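Local coordinates for probable adhesion protein (Pseudomonas aeruginosa PAO1, PDB 6R3Z), which binds ferrous iron and other divalent metal ions and probably delivers them, as a solute-binding protein, to a bacterial metal-uptake transporter, at residues A[174-179]-A[232-237]; A[18-23]-A[128-133]; A[33-38]-A[44-49]; A[114-119]-A[259-264]; A[158-163]-A[185-190]. All coordinates share one frame; numbering follows the deposited sequence.

Contact 1 (A[174-179]-A[232-237]); sequences ATIHGA and TYVETI. With NI (nickel (II) ion), chain B.
The carbonyl oxygen of His-177, just beyond the residue that meets 232-237, takes two donors: Thr-175 OG1 bonds to His-177 O at 2.7 Å, from 45° above the carbonyl plane, and Ala-179 N adds a weak bond. These bonds tie down the bend in which Ile-176 faces Tyr-233, Val-234 and Ile-237. No hydrogen bond joins the two segments, and the evidence for contact is apolar. Ile-176 CD1 lies 3.6 Å from Ile-237 CD1 and 3.9 Å from Val-234 CG2, a methyl that also lies 4.0 Å from Ile-176 CG1. The other branch, Ile-176 CG2, approaches Tyr-233 OH at 3.5 Å. Tyr-233 CG sits between its own backbone N and carbonyl carbon (chi1 63°), which brings the hydroxyl end forward past the isoleucine, while Ile-237 CD1 lies at the ring edge, in its plane. His-177 NE2 binds the nickel ion at 2.2 Å, and His-41, His-66, His-111, His-199 and His-250 complete the six-histidine site, so the apolar contact is made by the residue just before a metal ligand, whose side chain leads away from 232-237. Strand 172-175 ends here, hydrogen-bonded on one flank to strand 220-226, whose Ile-223 also touches Ile-176; helix 234-241 packs over the strand end, and Leu-208 of helix 205-217 touches both Tyr-233 and Ile-237.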
# COMPACT_ATOMS: atom_id res chain seq x y z
N ALA A 174 10.54 -5.83 13.29
CA ALA A 174 11.33 -5.06 12.33
C ALA A 174 10.78 -5.36 10.91
O ALA A 174 10.16 -6.40 10.69
CB ALA A 174 12.80 -5.44 12.41
N THR A 175 10.97 -4.43 9.96
CA THR A 175 10.57 -4.63 8.57
C THR A 175 11.73 -4.19 7.67
O THR A 175 12.52 -3.34 8.08
CB THR A 175 9.25 -3.91 8.18
OG1 THR A 175 9.44 -2.49 8.09
CG2 THR A 175 8.07 -4.26 9.11
N ILE A 176 11.81 -4.73 6.45
CA ILE A 176 12.87 -4.30 5.51
C ILE A 176 12.45 -2.94 4.91
O ILE A 176 13.20 -1.96 5.00
CB ILE A 176 13.09 -5.36 4.38
CG1 ILE A 176 13.65 -6.71 4.92
CG2 ILE A 176 14.00 -4.79 3.25
CD1 ILE A 176 15.00 -6.68 5.61
N HIS A 177 11.23 -2.90 4.31
CA HIS A 177 10.63 -1.71 3.69
C HIS A 177 9.73 -1.05 4.73
O HIS A 177 9.09 -1.76 5.51
CB HIS A 177 9.83 -2.12 2.44
CG HIS A 177 9.46 -1.01 1.52
ND1 HIS A 177 10.33 -0.57 0.53
CD2 HIS A 177 8.28 -0.34 1.39
CE1 HIS A 177 9.67 0.36 -0.15
NE2 HIS A 177 8.42 0.50 0.31
N GLY A 178 9.69 0.29 4.77
CA GLY A 178 8.87 1.01 5.75
C GLY A 178 7.39 1.07 5.38
O GLY A 178 6.77 2.13 5.50
N ALA A 179 6.82 -0.05 4.92
CA ALA A 179 5.46 -0.11 4.39
C ALA A 179 4.36 -0.53 5.35
O ALA A 179 3.18 -0.42 4.98
CB ALA A 179 5.44 -1.08 3.20
N THR A 232 18.60 -8.99 -1.79
CA THR A 232 19.54 -10.11 -1.67
C THR A 232 20.22 -10.28 -0.29
O THR A 232 20.82 -11.32 -0.06
CB THR A 232 20.61 -10.02 -2.79
OG1 THR A 232 21.27 -8.76 -2.71
CG2 THR A 232 20.01 -10.20 -4.19
N TYR A 233 20.14 -9.28 0.61
CA TYR A 233 20.80 -9.34 1.93
C TYR A 233 19.94 -9.88 3.10
O TYR A 233 20.41 -9.92 4.24
CB TYR A 233 21.35 -7.95 2.29
CG TYR A 233 20.28 -6.89 2.43
CD1 TYR A 233 19.59 -6.71 3.62
CD2 TYR A 233 19.96 -6.05 1.36
CE1 TYR A 233 18.61 -5.73 3.76
CE2 TYR A 233 19.02 -5.03 1.50
CZ TYR A 233 18.32 -4.90 2.69
OH TYR A 233 17.36 -3.93 2.85
N VAL A 234 18.68 -10.26 2.84
CA VAL A 234 17.78 -10.74 3.88
C VAL A 234 18.30 -12.04 4.55
O VAL A 234 18.22 -12.15 5.78
CB VAL A 234 16.31 -10.84 3.37
CG1 VAL A 234 15.39 -11.44 4.42
CG2 VAL A 234 15.79 -9.46 2.94
N GLU A 235 18.92 -12.95 3.76
CA GLU A 235 19.48 -14.21 4.26
C GLU A 235 20.56 -13.93 5.32
O GLU A 235 20.58 -14.59 6.35
CB GLU A 235 20.03 -15.06 3.11
CG GLU A 235 20.30 -16.51 3.45
CD GLU A 235 20.83 -17.33 2.28
OE1 GLU A 235 20.09 -17.52 1.30
OE2 GLU A 235 22.00 -17.78 2.36
N THR A 236 21.38 -12.90 5.08
CA THR A 236 22.44 -12.43 5.98
C THR A 236 21.83 -11.96 7.30
O THR A 236 22.34 -12.34 8.36
CB THR A 236 23.30 -11.36 5.29
OG1 THR A 236 23.75 -11.87 4.02
CG2 THR A 236 24.51 -10.94 6.14
N ILE A 237 20.72 -11.18 7.24
CA ILE A 237 20.02 -10.72 8.46
C ILE A 237 19.58 -11.90 9.31
O ILE A 237 19.92 -11.95 10.49
CB ILE A 237 18.85 -9.74 8.20
CG1 ILE A 237 19.33 -8.43 7.60
CG2 ILE A 237 18.07 -9.48 9.50
CD1 ILE A 237 18.21 -7.50 7.06
NI NI B . 6.95 1.73 -0.74

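Contact 2 (A[18-23]-A[128-133]); sequences SYVSNI and RELGKL. With EDO (1,2-ethanediol), chain C.
Helices 14-24 and 116-133 come closest between these segments at Ile-23 and Leu-130, whose CA atoms are 9.1 Å apart, a spacing bridged by side chains alone. Leu-130 carries the contact with a single methyl: its CD1 lies 4.3 Å from Ile-23 CG2 and 4.5 Å from Val-20 CG1, which makes this a light apolar touch rather than tight interlocking. Because Leu-130 CG stands anti to the carbonyl carbon (chi1 -73°), the side chain extends from the helix toward the pair. Val-20 and Ile-23 are one helical turn apart. Helix 14-24 is the connection of a beta-alpha-beta crossover between the parallel neighbours 8-11 and 29-32, and Ile-9 of strand 8-11 lies against both Val-20 and Leu-130. Tyr-141 of helix 138-160 touches Ile-23 and Leu-130 as well. Away from this interface, Asn-22 ND2 bonds back to Ser-18 O at 3.0 Å with an N-H...O angle of 165°, reaching that oxygen from the face opposite the one used by Asn-22 N. On the second helix Lys-132 NZ makes a salt bridge of 3.0 Å with Glu-129 OE2, on its syn side, and Glu-129 OE1 accepts a hydrogen bond from a 1,2-ethanediol molecule, probably from the crystallisation liquor.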
# COMPACT_ATOMS: atom_id res chain seq x y z
N SER A 18 -7.54 -1.42 -7.61
CA SER A 18 -8.54 -2.22 -6.89
C SER A 18 -9.66 -1.36 -6.30
O SER A 18 -10.85 -1.67 -6.49
CB SER A 18 -7.89 -3.08 -5.81
OG SER A 18 -7.16 -4.16 -6.37
N TYR A 19 -9.30 -0.22 -5.66
CA TYR A 19 -10.31 0.67 -5.08
C TYR A 19 -11.23 1.18 -6.18
O TYR A 19 -12.44 1.02 -6.07
CB TYR A 19 -9.69 1.90 -4.40
CG TYR A 19 -8.71 1.71 -3.26
CD1 TYR A 19 -8.60 0.48 -2.60
CD2 TYR A 19 -7.89 2.75 -2.84
CE1 TYR A 19 -7.68 0.31 -1.55
CE2 TYR A 19 -6.96 2.58 -1.82
CZ TYR A 19 -6.88 1.38 -1.16
OH TYR A 19 -5.94 1.27 -0.16
N VAL A 20 -10.67 1.83 -7.24
CA VAL A 20 -11.48 2.47 -8.28
C VAL A 20 -12.36 1.44 -9.03
O VAL A 20 -13.56 1.69 -9.19
CB VAL A 20 -10.61 3.36 -9.21
CG1 VAL A 20 -11.43 3.93 -10.36
CG2 VAL A 20 -9.96 4.50 -8.40
N SER A 21 -11.80 0.27 -9.42
CA SER A 21 -12.57 -0.78 -10.12
C SER A 21 -13.79 -1.22 -9.27
O SER A 21 -14.89 -1.37 -9.81
CB SER A 21 -11.69 -1.99 -10.41
OG SER A 21 -10.65 -1.61 -11.29
N ASN A 22 -13.59 -1.42 -7.96
CA ASN A 22 -14.70 -1.82 -7.08
C ASN A 22 -15.74 -0.72 -6.91
O ASN A 22 -16.93 -1.02 -6.82
CB ASN A 22 -14.19 -2.34 -5.75
CG ASN A 22 -13.83 -3.80 -5.88
OD1 ASN A 22 -14.71 -4.67 -5.82
ND2 ASN A 22 -12.54 -4.11 -6.08
N ILE A 23 -15.30 0.55 -6.92
CA ILE A 23 -16.20 1.70 -6.82
C ILE A 23 -17.05 1.86 -8.12
O ILE A 23 -18.24 2.07 -8.03
CB ILE A 23 -15.44 3.00 -6.49
CG1 ILE A 23 -14.80 2.96 -5.07
CG2 ILE A 23 -16.37 4.23 -6.63
CD1 ILE A 23 -13.69 3.98 -4.87
N ARG A 128 -16.95 9.63 -3.41
CA ARG A 128 -17.60 10.93 -3.26
C ARG A 128 -17.13 11.87 -4.39
O ARG A 128 -17.96 12.53 -5.02
CB ARG A 128 -17.26 11.55 -1.90
CG ARG A 128 -17.84 12.96 -1.71
CD ARG A 128 -17.64 13.47 -0.30
NE ARG A 128 -18.46 12.72 0.65
CZ ARG A 128 -18.72 13.10 1.90
NH1 ARG A 128 -18.24 14.25 2.35
NH2 ARG A 128 -19.47 12.34 2.69
N GLU A 129 -15.81 11.92 -4.62
CA GLU A 129 -15.22 12.80 -5.63
C GLU A 129 -15.58 12.38 -7.07
O GLU A 129 -15.88 13.25 -7.89
CB GLU A 129 -13.71 12.94 -5.43
CG GLU A 129 -13.34 13.72 -4.17
CD GLU A 129 -14.05 15.06 -4.04
OE1 GLU A 129 -13.92 15.90 -4.96
OE2 GLU A 129 -14.78 15.26 -3.04
N LEU A 130 -15.59 11.06 -7.35
CA LEU A 130 -15.98 10.57 -8.67
C LEU A 130 -17.46 10.91 -8.92
O LEU A 130 -17.82 11.30 -10.03
CB LEU A 130 -15.75 9.06 -8.82
CG LEU A 130 -14.30 8.64 -8.95
CD1 LEU A 130 -14.18 7.12 -8.89
CD2 LEU A 130 -13.67 9.17 -10.27
N GLY A 131 -18.28 10.79 -7.87
CA GLY A 131 -19.70 11.13 -7.93
C GLY A 131 -19.96 12.58 -8.31
O GLY A 131 -20.92 12.87 -9.03
N LYS A 132 -19.10 13.50 -7.81
CA LYS A 132 -19.21 14.93 -8.13
C LYS A 132 -18.87 15.20 -9.61
O LYS A 132 -19.48 16.06 -10.25
CB LYS A 132 -18.33 15.78 -7.21
CG LYS A 132 -18.80 15.83 -5.77
CD LYS A 132 -17.77 16.55 -4.92
CE LYS A 132 -18.13 16.58 -3.46
NZ LYS A 132 -17.02 17.16 -2.65
N LEU A 133 -17.92 14.43 -10.16
CA LEU A 133 -17.50 14.53 -11.56
C LEU A 133 -18.50 13.87 -12.50
O LEU A 133 -18.60 14.28 -13.66
CB LEU A 133 -16.11 13.90 -11.76
CG LEU A 133 -14.94 14.56 -11.00
CD1 LEU A 133 -13.72 13.68 -11.04
CD2 LEU A 133 -14.58 15.93 -11.60
C1 EDO C . -11.11 16.99 -8.44
O1 EDO C . -12.26 16.29 -8.90
C2 EDO C . -11.21 17.25 -6.92
O2 EDO C . -11.35 16.03 -6.20

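Contact 3 (A[33-38]-A[44-49]); sequences LIPAGF and EPRAED
The start of helix 47-53, with Arg-46 at its N-cap position, faces the loop that leaves edge strand 29-32, and the two meet through Leu-33, Pro-35, Arg-46 and Asp-49. Pro-35 CG lies 3.4 Å from Arg-46 NH2, and Pro-35 CD is 3.7 Å from Asp-49 OD2; the proline thus rests against both halves of one ion pair. Within 44-49 that pair is side-on: Arg-46 NE gives its hydrogen to Asp-49 OD2 at 2.8 Å with a nearly straight N-H...O angle of 176°, and Arg-46 NH2 reaches Asp-49 OD1 at 2.9 Å. A bend in the arginine chain (chi3 -51°) brings the guanidinium back to the first turn of the helix, with both acceptors close to its plane. The chain between the segments carries His-41, one of the metal ligands, and the loop itself reverses in a type II beta turn from Pro-35 to Phe-38, with Gly-37 at a positive phi. Tyr-43 OH bonds to Asp-49 OD2 and also to Arg-46 N, while Arg-52 forms a second salt bridge to OD1; with two partners on each oxygen, the carboxylate is probably held as an anion. At the start of the loop, Leu-33 O approaches Asp-49 CB at 3.3 Å, and this buried carbonyl oxygen has no polar partner in the model.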
# COMPACT_ATOMS: atom_id res chain seq x y z
N LEU A 33 -1.56 4.40 -14.99
CA LEU A 33 -0.65 5.38 -15.57
C LEU A 33 0.65 4.74 -16.00
O LEU A 33 1.32 5.24 -16.91
CB LEU A 33 -0.38 6.52 -14.59
CG LEU A 33 -1.09 7.84 -14.90
CD1 LEU A 33 -2.62 7.69 -14.77
CD2 LEU A 33 -0.62 8.94 -13.93
N ILE A 34 1.04 3.67 -15.30
CA ILE A 34 2.30 2.97 -15.61
C ILE A 34 2.02 1.47 -15.83
O ILE A 34 1.09 0.93 -15.22
CB ILE A 34 3.43 3.26 -14.57
CG1 ILE A 34 3.26 2.50 -13.23
CG2 ILE A 34 3.58 4.77 -14.34
CD1 ILE A 34 4.45 2.70 -12.19
N PRO A 35 2.79 0.78 -16.70
CA PRO A 35 2.51 -0.65 -16.96
C PRO A 35 2.72 -1.55 -15.74
O PRO A 35 3.44 -1.20 -14.80
CB PRO A 35 3.49 -1.01 -18.08
CG PRO A 35 3.90 0.28 -18.69
CD PRO A 35 3.90 1.27 -17.56
N ALA A 36 2.06 -2.71 -15.77
CA ALA A 36 2.20 -3.73 -14.75
C ALA A 36 3.63 -4.33 -14.87
O ALA A 36 4.20 -4.34 -15.97
CB ALA A 36 1.15 -4.82 -14.96
N GLY A 37 4.18 -4.78 -13.76
CA GLY A 37 5.52 -5.36 -13.75
C GLY A 37 6.63 -4.39 -13.39
O GLY A 37 7.70 -4.82 -12.96
N PHE A 38 6.38 -3.08 -13.54
CA PHE A 38 7.36 -2.05 -13.17
C PHE A 38 7.28 -1.77 -11.67
O PHE A 38 6.18 -1.66 -11.12
CB PHE A 38 7.12 -0.76 -13.98
CG PHE A 38 7.57 -0.86 -15.43
CD1 PHE A 38 6.80 -1.53 -16.37
CD2 PHE A 38 8.76 -0.28 -15.84
CE1 PHE A 38 7.23 -1.65 -17.70
CE2 PHE A 38 9.18 -0.37 -17.17
CZ PHE A 38 8.41 -1.05 -18.10
N GLU A 44 10.61 5.62 -13.83
CA GLU A 44 10.93 6.94 -14.38
C GLU A 44 9.94 7.26 -15.51
O GLU A 44 9.77 6.42 -16.41
CB GLU A 44 12.38 6.99 -14.89
CG GLU A 44 13.25 7.91 -14.07
CD GLU A 44 14.42 7.23 -13.38
OE1 GLU A 44 15.36 6.80 -14.09
OE2 GLU A 44 14.41 7.15 -12.13
N PRO A 45 9.27 8.44 -15.49
CA PRO A 45 8.32 8.78 -16.57
C PRO A 45 8.81 8.52 -18.00
O PRO A 45 9.92 8.91 -18.35
CB PRO A 45 8.02 10.27 -16.35
CG PRO A 45 8.28 10.50 -14.89
CD PRO A 45 9.37 9.54 -14.49
N ARG A 46 8.00 7.81 -18.79
CA ARG A 46 8.22 7.47 -20.20
C ARG A 46 7.24 8.30 -21.03
O ARG A 46 6.09 8.47 -20.61
CB ARG A 46 7.95 5.98 -20.49
CG ARG A 46 8.67 4.96 -19.58
CD ARG A 46 8.44 3.52 -20.02
NE ARG A 46 7.01 3.20 -20.23
CZ ARG A 46 6.56 2.26 -21.06
NH1 ARG A 46 7.41 1.51 -21.76
NH2 ARG A 46 5.25 2.08 -21.20
N ALA A 47 7.67 8.75 -22.24
CA ALA A 47 6.83 9.53 -23.16
C ALA A 47 5.50 8.80 -23.45
O ALA A 47 4.45 9.43 -23.42
CB ALA A 47 7.58 9.83 -24.46
N GLU A 48 5.57 7.46 -23.63
CA GLU A 48 4.43 6.58 -23.94
C GLU A 48 3.34 6.69 -22.85
O GLU A 48 2.14 6.73 -23.15
CB GLU A 48 4.94 5.13 -24.05
CG GLU A 48 3.90 4.13 -24.52
CD GLU A 48 3.68 4.01 -26.02
OE1 GLU A 48 4.20 4.84 -26.80
OE2 GLU A 48 2.97 3.06 -26.41
N ASP A 49 3.78 6.78 -21.59
CA ASP A 49 2.87 6.85 -20.44
C ASP A 49 2.31 8.25 -20.22
O ASP A 49 1.13 8.39 -19.90
CB ASP A 49 3.53 6.29 -19.18
CG ASP A 49 4.06 4.87 -19.34
OD1 ASP A 49 3.47 4.09 -20.12
OD2 ASP A 49 5.09 4.54 -18.71

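Contact 4 (A[114-119]-A[259-264]); sequences LSISAS and GKYEEE
Tyr-261 brings its hydroxyl up against the first turn of helix 116-133, with OH 2.7 Å from Ser-119 OG and 3.4 Å from Ser-115 O. The tyrosine CG is anti to the backbone N (chi1 -175°), a conformation that extends the ring from helix 260-277 across to the serines. Tyr-261 OH is hydrogen-bonded with Phe-113 O, just ahead of 114-119, and Ser-119 OG with Tyr-19 OH of helix 14-24. Ser-119 OG stands beside its own backbone N (chi1 -76°), from where it donates to Ser-115 O at 2.8 Å. Ser-119 N reaches that same carbonyl oxygen from the opposite face of its plane, and thus two donors from one residue grip it. Ile-116 adds only a loose packing touch, its CD1 4.3 Å from Tyr-261 OH, the tip of its side chain bending nearer than its base. On the partner helix Lys-260 NZ meets Glu-264 OE2 at 2.7 Å in a salt bridge one turn apart, from above the carboxylate plane. Ser-115 is the N-cap residue, its OG accepting from Ala-118 N at 3.0 Å along a nearly straight line (171°), and Glu-186 accepts from Ile-116 N and Ser-117 N. This is a classical side-chain N-cap at a helix start, placed beside the metal site, for Leu-114 lies about 4 Å from metal-binding His-111, side chain to side chain.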
# COMPACT_ATOMS: atom_id res chain seq x y z
N LEU A 114 -1.86 0.29 2.86
CA LEU A 114 -1.65 -0.98 3.55
C LEU A 114 -2.26 -0.94 4.96
O LEU A 114 -1.61 -1.21 5.95
CB LEU A 114 -0.18 -1.44 3.54
CG LEU A 114 0.42 -1.63 2.13
CD1 LEU A 114 1.93 -1.77 2.20
CD2 LEU A 114 -0.20 -2.79 1.40
N SER A 115 -3.52 -0.51 5.03
CA SER A 115 -4.31 -0.41 6.25
C SER A 115 -5.74 -0.61 5.82
O SER A 115 -6.16 0.00 4.83
CB SER A 115 -4.18 0.98 6.87
OG SER A 115 -5.26 1.26 7.77
N ILE A 116 -6.50 -1.43 6.55
CA ILE A 116 -7.90 -1.65 6.21
C ILE A 116 -8.70 -0.37 6.48
O ILE A 116 -9.48 0.05 5.62
CB ILE A 116 -8.47 -2.90 6.96
CG1 ILE A 116 -7.79 -4.23 6.47
CG2 ILE A 116 -10.02 -2.97 6.84
CD1 ILE A 116 -8.00 -4.60 4.99
N SER A 117 -8.52 0.23 7.69
CA SER A 117 -9.25 1.46 8.05
C SER A 117 -8.93 2.63 7.11
O SER A 117 -9.85 3.31 6.66
CB SER A 117 -8.99 1.84 9.51
OG SER A 117 -7.61 2.06 9.73
N ALA A 118 -7.63 2.85 6.77
CA ALA A 118 -7.27 3.94 5.86
C ALA A 118 -7.78 3.63 4.42
O ALA A 118 -8.17 4.56 3.72
CB ALA A 118 -5.76 4.19 5.86
N SER A 119 -7.78 2.35 3.99
CA SER A 119 -8.30 1.96 2.65
C SER A 119 -9.79 2.31 2.56
O SER A 119 -10.23 2.87 1.56
CB SER A 119 -8.12 0.47 2.39
OG SER A 119 -6.76 0.21 2.08
N GLY A 259 -9.64 -7.56 -7.72
CA GLY A 259 -9.47 -8.35 -6.50
C GLY A 259 -8.09 -8.39 -5.86
O GLY A 259 -7.97 -8.90 -4.74
N LYS A 260 -7.04 -7.88 -6.55
CA LYS A 260 -5.67 -7.94 -6.03
C LYS A 260 -5.55 -7.44 -4.59
O LYS A 260 -4.94 -8.12 -3.74
CB LYS A 260 -4.69 -7.15 -6.91
CG LYS A 260 -3.23 -7.44 -6.54
CD LYS A 260 -2.27 -6.56 -7.33
CE LYS A 260 -0.81 -6.85 -7.06
NZ LYS A 260 -0.46 -8.27 -7.39
N TYR A 261 -6.09 -6.24 -4.32
CA TYR A 261 -5.99 -5.64 -2.98
C TYR A 261 -6.54 -6.57 -1.90
O TYR A 261 -5.83 -6.84 -0.94
CB TYR A 261 -6.64 -4.25 -2.90
CG TYR A 261 -6.42 -3.63 -1.55
CD1 TYR A 261 -5.18 -3.11 -1.20
CD2 TYR A 261 -7.41 -3.68 -0.56
CE1 TYR A 261 -4.93 -2.60 0.08
CE2 TYR A 261 -7.18 -3.16 0.72
CZ TYR A 261 -5.94 -2.63 1.03
OH TYR A 261 -5.66 -2.21 2.32
N GLU A 262 -7.78 -7.03 -2.04
CA GLU A 262 -8.36 -7.87 -0.98
C GLU A 262 -7.65 -9.24 -0.84
O GLU A 262 -7.42 -9.68 0.29
CB GLU A 262 -9.88 -8.00 -1.12
CG GLU A 262 -10.41 -8.77 -2.30
CD GLU A 262 -11.85 -8.34 -2.48
OE1 GLU A 262 -12.75 -8.84 -1.77
OE2 GLU A 262 -12.06 -7.42 -3.31
N GLU A 263 -7.21 -9.85 -1.95
CA GLU A 263 -6.50 -11.13 -1.94
C GLU A 263 -5.17 -11.02 -1.16
O GLU A 263 -4.93 -11.79 -0.23
CB GLU A 263 -6.24 -11.64 -3.38
CG GLU A 263 -7.50 -12.13 -4.07
CD GLU A 263 -7.39 -12.33 -5.58
OE1 GLU A 263 -6.31 -12.75 -6.05
OE2 GLU A 263 -8.39 -12.07 -6.28
N GLU A 264 -4.36 -10.01 -1.50
CA GLU A 264 -3.03 -9.81 -0.88
C GLU A 264 -3.12 -9.24 0.53
O GLU A 264 -2.29 -9.61 1.36
CB GLU A 264 -2.13 -8.99 -1.80
CG GLU A 264 -2.02 -9.70 -3.14
CD GLU A 264 -0.93 -9.29 -4.09
OE1 GLU A 264 -0.15 -8.37 -3.74
OE2 GLU A 264 -0.88 -9.87 -5.20

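Contact 5 (A[158-163]-A[185-190]); sequences DALARL and REFGLE. With EDO (1,2-ethanediol), chain I.
Leu-160 and Phe-187 make the closest touch, with Leu-160 CD2 3.6 Å from Phe-187 CE1 and 4.0 Å from Phe-187 CD1; the approach to the ring is oblique. Leu-163 joins from a second direction, its CD2 at 4.5 Å from Phe-187 CD1, at the ring edge and near its plane. Phe-187 CG lies beside its own backbone N (chi1 -68°), a setting that swings the ring end nearer the leucines than its CB would suggest. One shell out, backbone turns place these residues. Leu-160 and Leu-163 stand at the two ends of a type I beta turn closed by Leu-163 N to Leu-160 O at 2.9 Å. Phe-187 directly precedes Gly-188, whose positive phi (76°) belongs to a Schellman motif at the end of helix 181-185. The two turns therefore meet at the protein surface, and helix 260-277 backs them: Leu-269 and Val-272 touch Phe-187, while Ile-276 touches Leu-163. Further along the first segment Arg-162 folds back to its helix, NH2 donating to Asp-158 O at 2.9 Å from above the carbonyl plane. The same guanidinium holds a 1,2-ethanediol, probably from the crystallisation liquor, through NH1 to its O1 at 2.9 Å and NH2 to its O2 at 3.1 Å. On the phenylalanine side, Arg-156 NH2 of helix 138-160 bonds to Glu-186 O.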
# COMPACT_ATOMS: atom_id res chain seq x y z
N ASP A 158 -12.07 -11.88 9.61
CA ASP A 158 -11.69 -13.28 9.32
C ASP A 158 -10.25 -13.56 9.73
O ASP A 158 -9.99 -14.60 10.37
CB ASP A 158 -11.93 -13.63 7.84
CG ASP A 158 -13.40 -13.75 7.45
OD1 ASP A 158 -14.26 -13.86 8.37
OD2 ASP A 158 -13.69 -13.74 6.24
N ALA A 159 -9.33 -12.61 9.46
CA ALA A 159 -7.95 -12.76 9.87
C ALA A 159 -7.85 -12.76 11.42
O ALA A 159 -7.21 -13.65 11.99
CB ALA A 159 -7.12 -11.63 9.29
N LEU A 160 -8.55 -11.82 12.10
CA LEU A 160 -8.54 -11.72 13.56
C LEU A 160 -9.18 -12.91 14.27
O LEU A 160 -8.85 -13.19 15.43
CB LEU A 160 -9.15 -10.41 14.04
CG LEU A 160 -8.38 -9.12 13.68
CD1 LEU A 160 -9.09 -7.89 14.23
CD2 LEU A 160 -6.94 -9.15 14.20
N ALA A 161 -10.10 -13.63 13.58
CA ALA A 161 -10.75 -14.83 14.10
C ALA A 161 -9.72 -15.96 14.33
O ALA A 161 -10.04 -16.94 15.02
CB ALA A 161 -11.84 -15.30 13.14
N ARG A 162 -8.49 -15.81 13.76
CA ARG A 162 -7.42 -16.78 13.95
C ARG A 162 -6.41 -16.30 14.99
O ARG A 162 -5.41 -16.99 15.25
CB ARG A 162 -6.77 -17.10 12.60
CG ARG A 162 -7.64 -18.04 11.77
CD ARG A 162 -7.84 -17.59 10.35
NE ARG A 162 -8.64 -18.58 9.62
CZ ARG A 162 -9.93 -18.45 9.34
NH1 ARG A 162 -10.58 -19.41 8.68
NH2 ARG A 162 -10.59 -17.35 9.70
N LEU A 163 -6.66 -15.13 15.60
CA LEU A 163 -5.74 -14.59 16.60
C LEU A 163 -6.27 -14.87 18.01
O LEU A 163 -7.30 -14.31 18.39
CB LEU A 163 -5.53 -13.08 16.41
CG LEU A 163 -4.53 -12.45 17.37
CD1 LEU A 163 -3.08 -12.88 17.04
CD2 LEU A 163 -4.69 -10.94 17.42
N ARG A 185 -0.45 -1.20 13.01
CA ARG A 185 -1.27 -0.34 13.87
C ARG A 185 -2.66 -0.97 14.07
O ARG A 185 -3.29 -0.75 15.11
CB ARG A 185 -1.43 1.07 13.25
CG ARG A 185 -1.94 2.12 14.24
CD ARG A 185 -1.83 3.52 13.66
NE ARG A 185 -1.85 4.54 14.71
CZ ARG A 185 -2.92 5.25 15.04
NH1 ARG A 185 -4.07 5.08 14.40
NH2 ARG A 185 -2.85 6.16 16.01
N GLU A 186 -3.13 -1.77 13.10
CA GLU A 186 -4.45 -2.41 13.23
C GLU A 186 -4.47 -3.60 14.19
O GLU A 186 -5.55 -4.12 14.51
CB GLU A 186 -5.00 -2.75 11.88
CG GLU A 186 -5.08 -1.48 11.06
CD GLU A 186 -5.94 -1.58 9.84
OE1 GLU A 186 -5.67 -2.47 9.00
OE2 GLU A 186 -6.89 -0.78 9.72
N PHE A 187 -3.29 -3.97 14.70
CA PHE A 187 -3.13 -4.98 15.73
C PHE A 187 -2.74 -4.29 17.04
O PHE A 187 -2.59 -4.95 18.06
CB PHE A 187 -2.05 -6.00 15.32
CG PHE A 187 -2.44 -6.87 14.15
CD1 PHE A 187 -3.11 -8.07 14.35
CD2 PHE A 187 -2.11 -6.51 12.86
CE1 PHE A 187 -3.46 -8.89 13.27
CE2 PHE A 187 -2.47 -7.32 11.77
CZ PHE A 187 -3.14 -8.50 11.99
N GLY A 188 -2.58 -2.96 17.00
CA GLY A 188 -2.13 -2.17 18.14
C GLY A 188 -0.63 -2.34 18.34
O GLY A 188 -0.12 -2.22 19.47
N LEU A 189 0.08 -2.63 17.24
CA LEU A 189 1.51 -2.88 17.26
C LEU A 189 2.29 -1.80 16.53
O LEU A 189 1.74 -1.09 15.69
CB LEU A 189 1.82 -4.26 16.66
CG LEU A 189 1.35 -5.47 17.47
CD1 LEU A 189 1.49 -6.73 16.64
CD2 LEU A 189 2.17 -5.61 18.76
N GLU A 190 3.56 -1.69 16.87
CA GLU A 190 4.49 -0.71 16.32
C GLU A 190 5.70 -1.43 15.71
O GLU A 190 6.03 -2.54 16.11
CB GLU A 190 5.01 0.17 17.48
CG GLU A 190 4.62 1.63 17.41
CD GLU A 190 5.24 2.48 18.51
OE1 GLU A 190 5.65 1.91 19.55
OE2 GLU A 190 5.33 3.71 18.32
C1 EDO I . -14.42 -18.69 7.73
O1 EDO I . -13.10 -18.93 7.26
C2 EDO I . -14.56 -17.21 8.17
O2 EDO I . -13.61 -16.89 9.17

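Two four-stranded parallel sheets of equal 2-1-3-4 order divide the contacts. Contacts 2 and 3 adjoin the sheet holding strands 8-11 and 29-32, whereas contact 1 lies at the sheet holding strand 172-175; contacts 1 and 2 have centres 35 Å apart on opposite sides of the chain's centre. Contact 4, only about 8 Å from that centre, is the link: it shares helix 116-133 with contact 2, touches contact 5 through Glu-186, and packs Leu-114 on Ala-179 of contact 1. Along the chain contact 3 falls within the span of contact 2, and contacts 2 and 4 interlock. This matches a two-lobed solute-binding protein with metal ligands drawn from both lobes.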